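2-dehydro-3-deoxyphosphogluconate aldolase (Vibrio fischeri, PDB 3NZR) belongs to the KDGP aldolase family of enzymes, which are built on a TIM-barrel fold. Local coordinates at residues A[117-122]-A[159-164]; A[126-131]-A[144-149]. All coordinates share one frame; numbering follows the deposited sequence.

Contact 1 (A[117-122]-A[159-164]); sequences GLISPT and SSVKYF
Gly-117 and Ile-119 pair with Ser-160, Lys-162 and Phe-164 through the backbone hydrogen bonds of two parallel strands. Gly-117 receives the N-H of Lys-162 (Lys-162 N to Gly-117 O, 2.9 Å) and donates to Ser-160 O; Ile-119 donates to Lys-162 O and accepts from Phe-164 N (Phe-164 N to Ile-119 O, 3.1 Å). The side chain of Ser-120 adds a fifth bond, OG to Phe-164 O at 2.6 Å, almost straight down the carbonyl axis. These are neighbouring strands of the TIM barrel, whose side chains alternate between the interior and the surrounding helices. On the helix side stand Ile-119, Val-161 and Tyr-163. The branched side chains of Ile-119 and Val-161 cross at about a right angle, CD1 of Ile-119 meeting CG1 of Val-161 at 3.8 Å. CD of Pro-121 lies over one face of the Tyr-163 ring, and CG of Pro-121 reaches CZ of Tyr-163 at 3.6 Å; Phe-175 and Val-178 of helix 172-184 also touch the tyrosine. On the other side are Leu-118 and Lys-162, the extended lysine carrying NZ to Asn-95 OD1. With CG anti to its backbone N (chi1 176°), Leu-118 brings CD1 against CB of Phe-164 at 3.5 Å.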
ATOM      1  N   GLY A 117       3.238   9.427  -4.479  1.00 13.66           N
ATOM      2  CA  GLY A 117       3.799   8.682  -3.333  1.00 15.46           C
ATOM      3  C   GLY A 117       5.184   9.192  -2.952  1.00 14.66           C
ATOM      4  O   GLY A 117       6.107   9.247  -3.793  1.00 17.50           O
ATOM      5  N   LEU A 118       5.365   9.516  -1.681  1.00 15.76           N
ATOM      6  CA  LEU A 118       6.592  10.148  -1.185  1.00 16.38           C
ATOM      7  C   LEU A 118       7.674   9.166  -0.985  1.00 17.26           C
ATOM      8  O   LEU A 118       7.523   8.136  -0.312  1.00 17.37           O
ATOM      9  CB  LEU A 118       6.323  10.795   0.126  1.00 18.35           C
ATOM     10  CG  LEU A 118       7.492  11.445   0.883  1.00 22.85           C
ATOM     11  CD1 LEU A 118       7.935  12.555   0.109  1.00 27.80           C
ATOM     12  CD2 LEU A 118       6.979  11.934   2.221  1.00 26.32           C
ATOM     13  N   ILE A 119       8.750   9.371  -1.736  1.00 17.14           N
ATOM     14  CA  ILE A 119       9.942   8.580  -1.495  1.00 17.54           C
ATOM     15  C   ILE A 119      11.105   9.583  -1.454  1.00 18.38           C
ATOM     16  O   ILE A 119      11.013  10.714  -1.938  1.00 18.27           O
ATOM     17  CB  ILE A 119      10.121   7.522  -2.546  1.00 18.11           C
ATOM     18  CG1 ILE A 119      10.470   8.153  -3.887  1.00 18.28           C
ATOM     19  CG2 ILE A 119       8.892   6.563  -2.648  1.00 18.95           C
ATOM     20  CD1 ILE A 119      10.566   7.036  -4.904  1.00 21.59           C
ATOM     21  N   SER A 120      12.182   9.224  -0.773  1.00 19.33           N
ATOM     22  CA  SER A 120      13.194  10.168  -0.443  1.00 18.50           C
ATOM     23  C   SER A 120      14.602   9.779  -0.801  1.00 22.43           C
ATOM     24  O   SER A 120      14.929   8.579  -0.845  1.00 24.36           O
ATOM     25  CB  SER A 120      13.133  10.397   1.034  1.00 18.99           C
ATOM     26  OG  SER A 120      11.769  10.830   1.449  1.00 22.18           O
ATOM     27  N   PRO A 121      15.487  10.769  -0.882  1.00 23.84           N
ATOM     28  CA  PRO A 121      16.871  10.488  -1.257  1.00 26.40           C
ATOM     29  C   PRO A 121      17.527   9.788  -0.107  1.00 27.74           C
ATOM     30  O   PRO A 121      17.003   9.830   1.032  1.00 27.92           O
ATOM     31  CB  PRO A 121      17.498  11.876  -1.427  1.00 26.84           C
ATOM     32  CG  PRO A 121      16.425  12.790  -1.659  1.00 25.14           C
ATOM     33  CD  PRO A 121      15.194  12.213  -0.925  1.00 24.81           C
ATOM     34  N   THR A 122      18.605   9.084  -0.400  1.00 29.15           N
ATOM     35  CA  THR A 122      19.326   8.335   0.608  1.00 30.82           C
ATOM     36  C   THR A 122      20.831   8.618   0.660  1.00 33.15           C
ATOM     37  O   THR A 122      21.505   8.114   1.534  1.00 33.85           O
ATOM     38  CB  THR A 122      19.204   6.836   0.333  1.00 30.02           C
ATOM     39  OG1 THR A 122      19.822   6.554  -0.936  1.00 29.26           O
ATOM     40  CG2 THR A 122      17.732   6.379   0.407  1.00 28.35           C
ATOM     41  N   SER A 159       0.110   7.213  -9.342  1.00 16.56           N
ATOM     42  CA  SER A 159       0.348   7.901 -10.595  1.00 16.55           C
ATOM     43  C   SER A 159       1.763   8.418 -10.786  1.00 17.05           C
ATOM     44  O   SER A 159       2.219   8.557 -11.886  1.00 17.64           O
ATOM     45  CB  SER A 159      -0.527   9.114 -10.605  1.00 18.66           C
ATOM     46  OG  SER A 159      -1.825   8.757 -10.233  1.00 17.15           O
ATOM     47  N   SER A 160       2.424   8.738  -9.667  1.00 17.16           N
ATOM     48  CA  SER A 160       3.646   9.502  -9.633  1.00 17.80           C
ATOM     49  C   SER A 160       4.482   9.337  -8.367  1.00 17.83           C
ATOM     50  O   SER A 160       3.994   8.940  -7.297  1.00 16.92           O
ATOM     51  CB  SER A 160       3.338  10.983  -9.843  1.00 19.05           C
ATOM     52  OG  SER A 160       2.654  11.502  -8.752  1.00 21.00           O
ATOM     53  N   VAL A 161       5.788   9.530  -8.561  1.00 17.27           N
ATOM     54  CA  VAL A 161       6.768   9.672  -7.550  1.00 17.28           C
ATOM     55  C   VAL A 161       6.845  11.112  -7.056  1.00 18.38           C
ATOM     56  O   VAL A 161       7.158  12.033  -7.874  1.00 19.12           O
ATOM     57  CB  VAL A 161       8.153   9.312  -8.136  1.00 17.15           C
ATOM     58  CG1 VAL A 161       9.218   9.748  -7.116  1.00 20.32           C
ATOM     59  CG2 VAL A 161       8.225   7.749  -8.338  1.00 21.06           C
ATOM     60  N   LYS A 162       6.650  11.340  -5.746  1.00 18.06           N
ATOM     61  CA  LYS A 162       7.002  12.646  -5.171  1.00 19.71           C
ATOM     62  C   LYS A 162       8.355  12.475  -4.458  1.00 19.15           C
ATOM     63  O   LYS A 162       8.484  11.736  -3.477  1.00 20.42           O
ATOM     64  CB  LYS A 162       5.990  13.098  -4.162  1.00 21.20           C
ATOM     65  CG  LYS A 162       6.328  14.388  -3.393  1.00 25.49           C
ATOM     66  CD  LYS A 162       5.201  14.646  -2.437  1.00 29.86           C
ATOM     67  CE  LYS A 162       5.204  16.039  -1.860  1.00 33.44           C
ATOM     68  NZ  LYS A 162       4.080  16.079  -0.855  1.00 39.14           N
ATOM     69  N   TYR A 163       9.352  13.126  -5.008  1.00 19.15           N
ATOM     70  CA  TYR A 163      10.699  12.979  -4.573  1.00 20.37           C
ATOM     71  C   TYR A 163      10.976  14.131  -3.657  1.00 22.11           C
ATOM     72  O   TYR A 163      10.980  15.297  -4.072  1.00 24.41           O
ATOM     73  CB  TYR A 163      11.620  13.054  -5.789  1.00 20.66           C
ATOM     74  CG  TYR A 163      12.980  12.582  -5.491  1.00 23.88           C
ATOM     75  CD1 TYR A 163      13.177  11.297  -4.963  1.00 31.73           C
ATOM     76  CD2 TYR A 163      14.084  13.383  -5.710  1.00 31.81           C
ATOM     77  CE1 TYR A 163      14.443  10.829  -4.644  1.00 33.62           C
ATOM     78  CE2 TYR A 163      15.359  12.905  -5.421  1.00 35.14           C
ATOM     79  CZ  TYR A 163      15.522  11.624  -4.898  1.00 35.24           C
ATOM     80  OH  TYR A 163      16.762  11.104  -4.613  1.00 38.73           O
ATOM     81  N   PHE A 164      11.135  13.806  -2.386  1.00 22.69           N
ATOM     82  CA  PHE A 164      11.274  14.843  -1.359  1.00 25.48           C
ATOM     83  C   PHE A 164      12.015  14.256  -0.180  1.00 26.67           C
ATOM     84  O   PHE A 164      11.762  13.064   0.167  1.00 25.46           O
ATOM     85  CB  PHE A 164       9.889  15.270  -0.913  1.00 24.83           C
ATOM     86  CG  PHE A 164       9.856  16.209   0.234  1.00 30.42           C
ATOM     87  CD1 PHE A 164       9.842  17.600   0.030  1.00 34.38           C
ATOM     88  CD2 PHE A 164       9.755  15.719   1.528  1.00 33.18           C
ATOM     89  CE1 PHE A 164       9.802  18.462   1.118  1.00 38.00           C
ATOM     90  CE2 PHE A 164       9.697  16.581   2.620  1.00 37.58           C
ATOM     91  CZ  PHE A 164       9.721  17.933   2.433  1.00 36.65           C
TER

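Contact 2 (A[126-131]-A[144-149]); sequences GMVKIS and VPVETA
Val-128, Ile-130, Val-144 and Ala-149 form the apolar centre. CG2 of Val-128 touches the methyl CB of Ala-149 at 3.6 Å, and CG2 of Ile-130 comes to 3.9 Å from the same CB; so small a side chain lets the helix lie close to both. The side chains of Ile-130 and Val-144 cross at about a right angle. With CG1 of Ile-130 between the backbone N and the carbonyl carbon (chi1 57°), CG2 stands anti to the carbonyl carbon and meets CG2 of Val-144 at 3.8 Å, while CD1 at the tip of the side chain meets CG1 of the same valine. Met-152 of the second subunit also packs on Ile-130. CG1 of Val-128 leans obliquely on Val-146, which packs on Val-178 and Ala-181 of helix 172-184. Strands 127-129 and 143-145 make a two-stranded antiparallel sheet inserted between barrel strand 114-119 and helix 146-155, into which strand 143-145 leads. Val-128 and Val-144 are a hydrogen-bonded pair, Val-128 N to Val-144 O and Val-144 N to Val-128 O both measuring 2.8 Å. Next to them Met-127, modelled as selenomethionine, faces Pro-145 in a non-hydrogen-bonded pair; its side chain bends back, bringing SE and CE over the backbone of Val-144 and Pro-145. Pro-145 is the N-cap, where no N-H is asked of it. At the polar edge Gly-126 O accepts from Val-146 N at 3.0 Å; the backbone angles of Gly-126 (phi 91°, psi -8°) would jam a CB against the preceding carbonyl O, which calls for glycine. A water donates to Gly-126 O and Glu-147 OE1, bridging carbonyl and carboxylate. Thr-148 OG1 is hydrogen-bonded to Glu-140 O of the second subunit.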
ATOM      1  N   GLY A 126      20.285   5.677  -7.050  1.00 36.11           N
ATOM      2  CA  GLY A 126      19.511   4.461  -7.368  1.00 34.56           C
ATOM      3  C   GLY A 126      18.812   3.807  -6.203  1.00 33.19           C
ATOM      4  O   GLY A 126      18.067   2.856  -6.422  1.00 33.50           O
HETATM    5  N   MSE A 127      19.064   4.265  -4.989  1.00 31.07           N
HETATM    6  CA  MSE A 127      18.370   3.745  -3.853  1.00 30.73           C
HETATM    7  C   MSE A 127      17.490   4.815  -3.222  1.00 27.91           C
HETATM    8  O   MSE A 127      17.904   5.999  -3.098  1.00 27.05           O
HETATM    9  CB  MSE A 127      19.343   3.236  -2.790  1.00 32.66           C
HETATM   10  CG  MSE A 127      20.315   2.171  -3.281  1.00 39.42           C
HETATM   11 SE   MSE A 127      19.408   0.470  -3.741  1.00 55.46          SE
HETATM   12  CE  MSE A 127      18.943  -0.286  -1.960  1.00 44.44           C
ATOM     13  N   VAL A 128      16.293   4.400  -2.806  1.00 24.82           N
ATOM     14  CA  VAL A 128      15.326   5.355  -2.252  1.00 22.46           C
ATOM     15  C   VAL A 128      14.690   4.849  -0.979  1.00 22.03           C
ATOM     16  O   VAL A 128      14.527   3.629  -0.798  1.00 21.89           O
ATOM     17  CB  VAL A 128      14.194   5.734  -3.247  1.00 22.89           C
ATOM     18  CG1 VAL A 128      14.728   6.507  -4.492  1.00 18.14           C
ATOM     19  CG2 VAL A 128      13.367   4.510  -3.615  1.00 17.35           C
ATOM     20  N   LYS A 129      14.333   5.787  -0.103  1.00 20.52           N
ATOM     21  CA  LYS A 129      13.712   5.477   1.195  1.00 20.53           C
ATOM     22  C   LYS A 129      12.169   5.472   1.021  1.00 19.93           C
ATOM     23  O   LYS A 129      11.609   6.458   0.535  1.00 19.04           O
ATOM     24  CB  LYS A 129      14.125   6.414   2.311  1.00 19.26           C
ATOM     25  CG  LYS A 129      13.341   6.290   3.609  1.00 24.55           C
ATOM     26  CD  LYS A 129      13.679   7.341   4.658  1.00 30.12           C
ATOM     27  CE  LYS A 129      12.631   7.350   5.865  1.00 32.05           C
ATOM     28  NZ  LYS A 129      13.128   8.236   6.950  1.00 32.89           N
ATOM     29  N   ILE A 130      11.517   4.391   1.418  1.00 17.81           N
ATOM     30  CA  ILE A 130      10.051   4.285   1.203  1.00 17.44           C
ATOM     31  C   ILE A 130       9.260   4.142   2.514  1.00 18.32           C
ATOM     32  O   ILE A 130       7.970   3.990   2.497  1.00 17.14           O
ATOM     33  CB  ILE A 130       9.680   3.107   0.280  1.00 17.94           C
ATOM     34  CG1 ILE A 130      10.215   1.791   0.841  1.00 17.19           C
ATOM     35  CG2 ILE A 130      10.268   3.319  -1.157  1.00 16.14           C
ATOM     36  CD1 ILE A 130       9.694   0.562   0.136  1.00 20.35           C
ATOM     37  N   SER A 131       9.956   4.102   3.650  1.00 18.56           N
ATOM     38  CA  SER A 131       9.277   3.953   4.940  1.00 20.16           C
ATOM     39  C   SER A 131       8.844   5.358   5.435  1.00 20.84           C
ATOM     40  O   SER A 131       9.351   5.855   6.488  1.00 20.79           O
ATOM     41  CB  SER A 131      10.208   3.298   5.966  1.00 23.09           C
ATOM     42  OG  SER A 131      11.547   3.775   5.828  1.00 22.12           O
ATOM     43  N   VAL A 144      15.338   0.954  -0.888  1.00 21.71           N
ATOM     44  CA  VAL A 144      15.112  -0.008  -1.935  1.00 21.46           C
ATOM     45  C   VAL A 144      15.473   0.556  -3.292  1.00 22.77           C
ATOM     46  O   VAL A 144      15.628   1.787  -3.482  1.00 22.31           O
ATOM     47  CB  VAL A 144      13.608  -0.405  -1.965  1.00 20.68           C
ATOM     48  CG1 VAL A 144      13.171  -0.869  -0.621  1.00 20.77           C
ATOM     49  CG2 VAL A 144      12.783   0.807  -2.444  1.00 18.32           C
ATOM     50  N   PRO A 145      15.567  -0.328  -4.277  1.00 24.48           N
ATOM     51  CA  PRO A 145      15.935   0.147  -5.586  1.00 25.47           C
ATOM     52  C   PRO A 145      14.830   1.054  -6.159  1.00 24.63           C
ATOM     53  O   PRO A 145      13.633   0.736  -5.995  1.00 24.04           O
ATOM     54  CB  PRO A 145      16.034  -1.156  -6.395  1.00 26.42           C
ATOM     55  CG  PRO A 145      16.325  -2.159  -5.465  1.00 26.74           C
ATOM     56  CD  PRO A 145      15.539  -1.810  -4.232  1.00 25.68           C
ATOM     57  N   VAL A 146      15.207   2.152  -6.801  1.00 23.91           N
ATOM     58  CA  VAL A 146      14.217   3.100  -7.300  1.00 23.50           C
ATOM     59  C   VAL A 146      13.250   2.409  -8.293  1.00 23.96           C
ATOM     60  O   VAL A 146      12.007   2.631  -8.276  1.00 20.55           O
ATOM     61  CB  VAL A 146      14.870   4.429  -7.899  1.00 24.47           C
ATOM     62  CG1 VAL A 146      15.676   4.181  -9.089  1.00 24.32           C
ATOM     63  CG2 VAL A 146      13.737   5.458  -8.216  1.00 24.20           C
ATOM     64  N   GLU A 147      13.803   1.519  -9.113  1.00 23.44           N
ATOM     65  CA  GLU A 147      12.951   0.764 -10.032  1.00 24.66           C
ATOM     66  C   GLU A 147      11.852   0.020  -9.307  1.00 22.29           C
ATOM     67  O   GLU A 147      10.704  -0.014  -9.770  1.00 22.19           O
ATOM     68  CB  GLU A 147      13.795  -0.209 -10.888  1.00 27.56           C
ATOM     69  CG  GLU A 147      14.912   0.506 -11.752  1.00 34.12           C
ATOM     70  CD  GLU A 147      16.307   0.739 -11.031  1.00 40.15           C
ATOM     71  OE1 GLU A 147      16.426   0.578  -9.776  1.00 33.90           O
ATOM     72  OE2 GLU A 147      17.302   1.109 -11.755  1.00 47.57           O
ATOM     73  N   THR A 148      12.178  -0.587  -8.169  1.00 19.97           N
ATOM     74  CA  THR A 148      11.195  -1.423  -7.485  1.00 20.33           C
ATOM     75  C   THR A 148      10.231  -0.552  -6.746  1.00 19.32           C
ATOM     76  O   THR A 148       9.054  -0.858  -6.600  1.00 20.69           O
ATOM     77  CB  THR A 148      11.904  -2.315  -6.563  1.00 20.45           C
ATOM     78  OG1 THR A 148      12.881  -2.984  -7.353  1.00 24.25           O
ATOM     79  CG2 THR A 148      11.038  -3.321  -5.928  1.00 18.62           C
ATOM     80  N   ALA A 149      10.707   0.549  -6.222  1.00 19.69           N
ATOM     81  CA  ALA A 149       9.751   1.529  -5.592  1.00 19.10           C
ATOM     82  C   ALA A 149       8.692   2.033  -6.588  1.00 18.67           C
ATOM     83  O   ALA A 149       7.548   2.180  -6.240  1.00 16.91           O
ATOM     84  CB  ALA A 149      10.561   2.740  -5.015  1.00 19.00           C
TER
HETATM   85  O   HOH W   1      18.558   1.187  -8.391  1.00 31.34           O

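From the N terminus, strand 114-119 ends in segment 117-122, the first side of contact 1, and the chain then turns back into strand 127-129. Ser-120 O accepts from Lys-129 N and Thr-122 OG1 bonds to Met-127 O, so the two contacts adjoin, their centres about 9 Å apart. After a loop the chain returns in strand 143-145 and closes contact 2, a short loop lying wholly within the longer one. Helix 146-155 then carries it to strand 160-163, where contact 1 closes. The outer loop is a beta-alpha-beta crossover between neighbouring barrel strands; the inner one fastens the small antiparallel sheet to the start of the crossover helix, beside the second subunit.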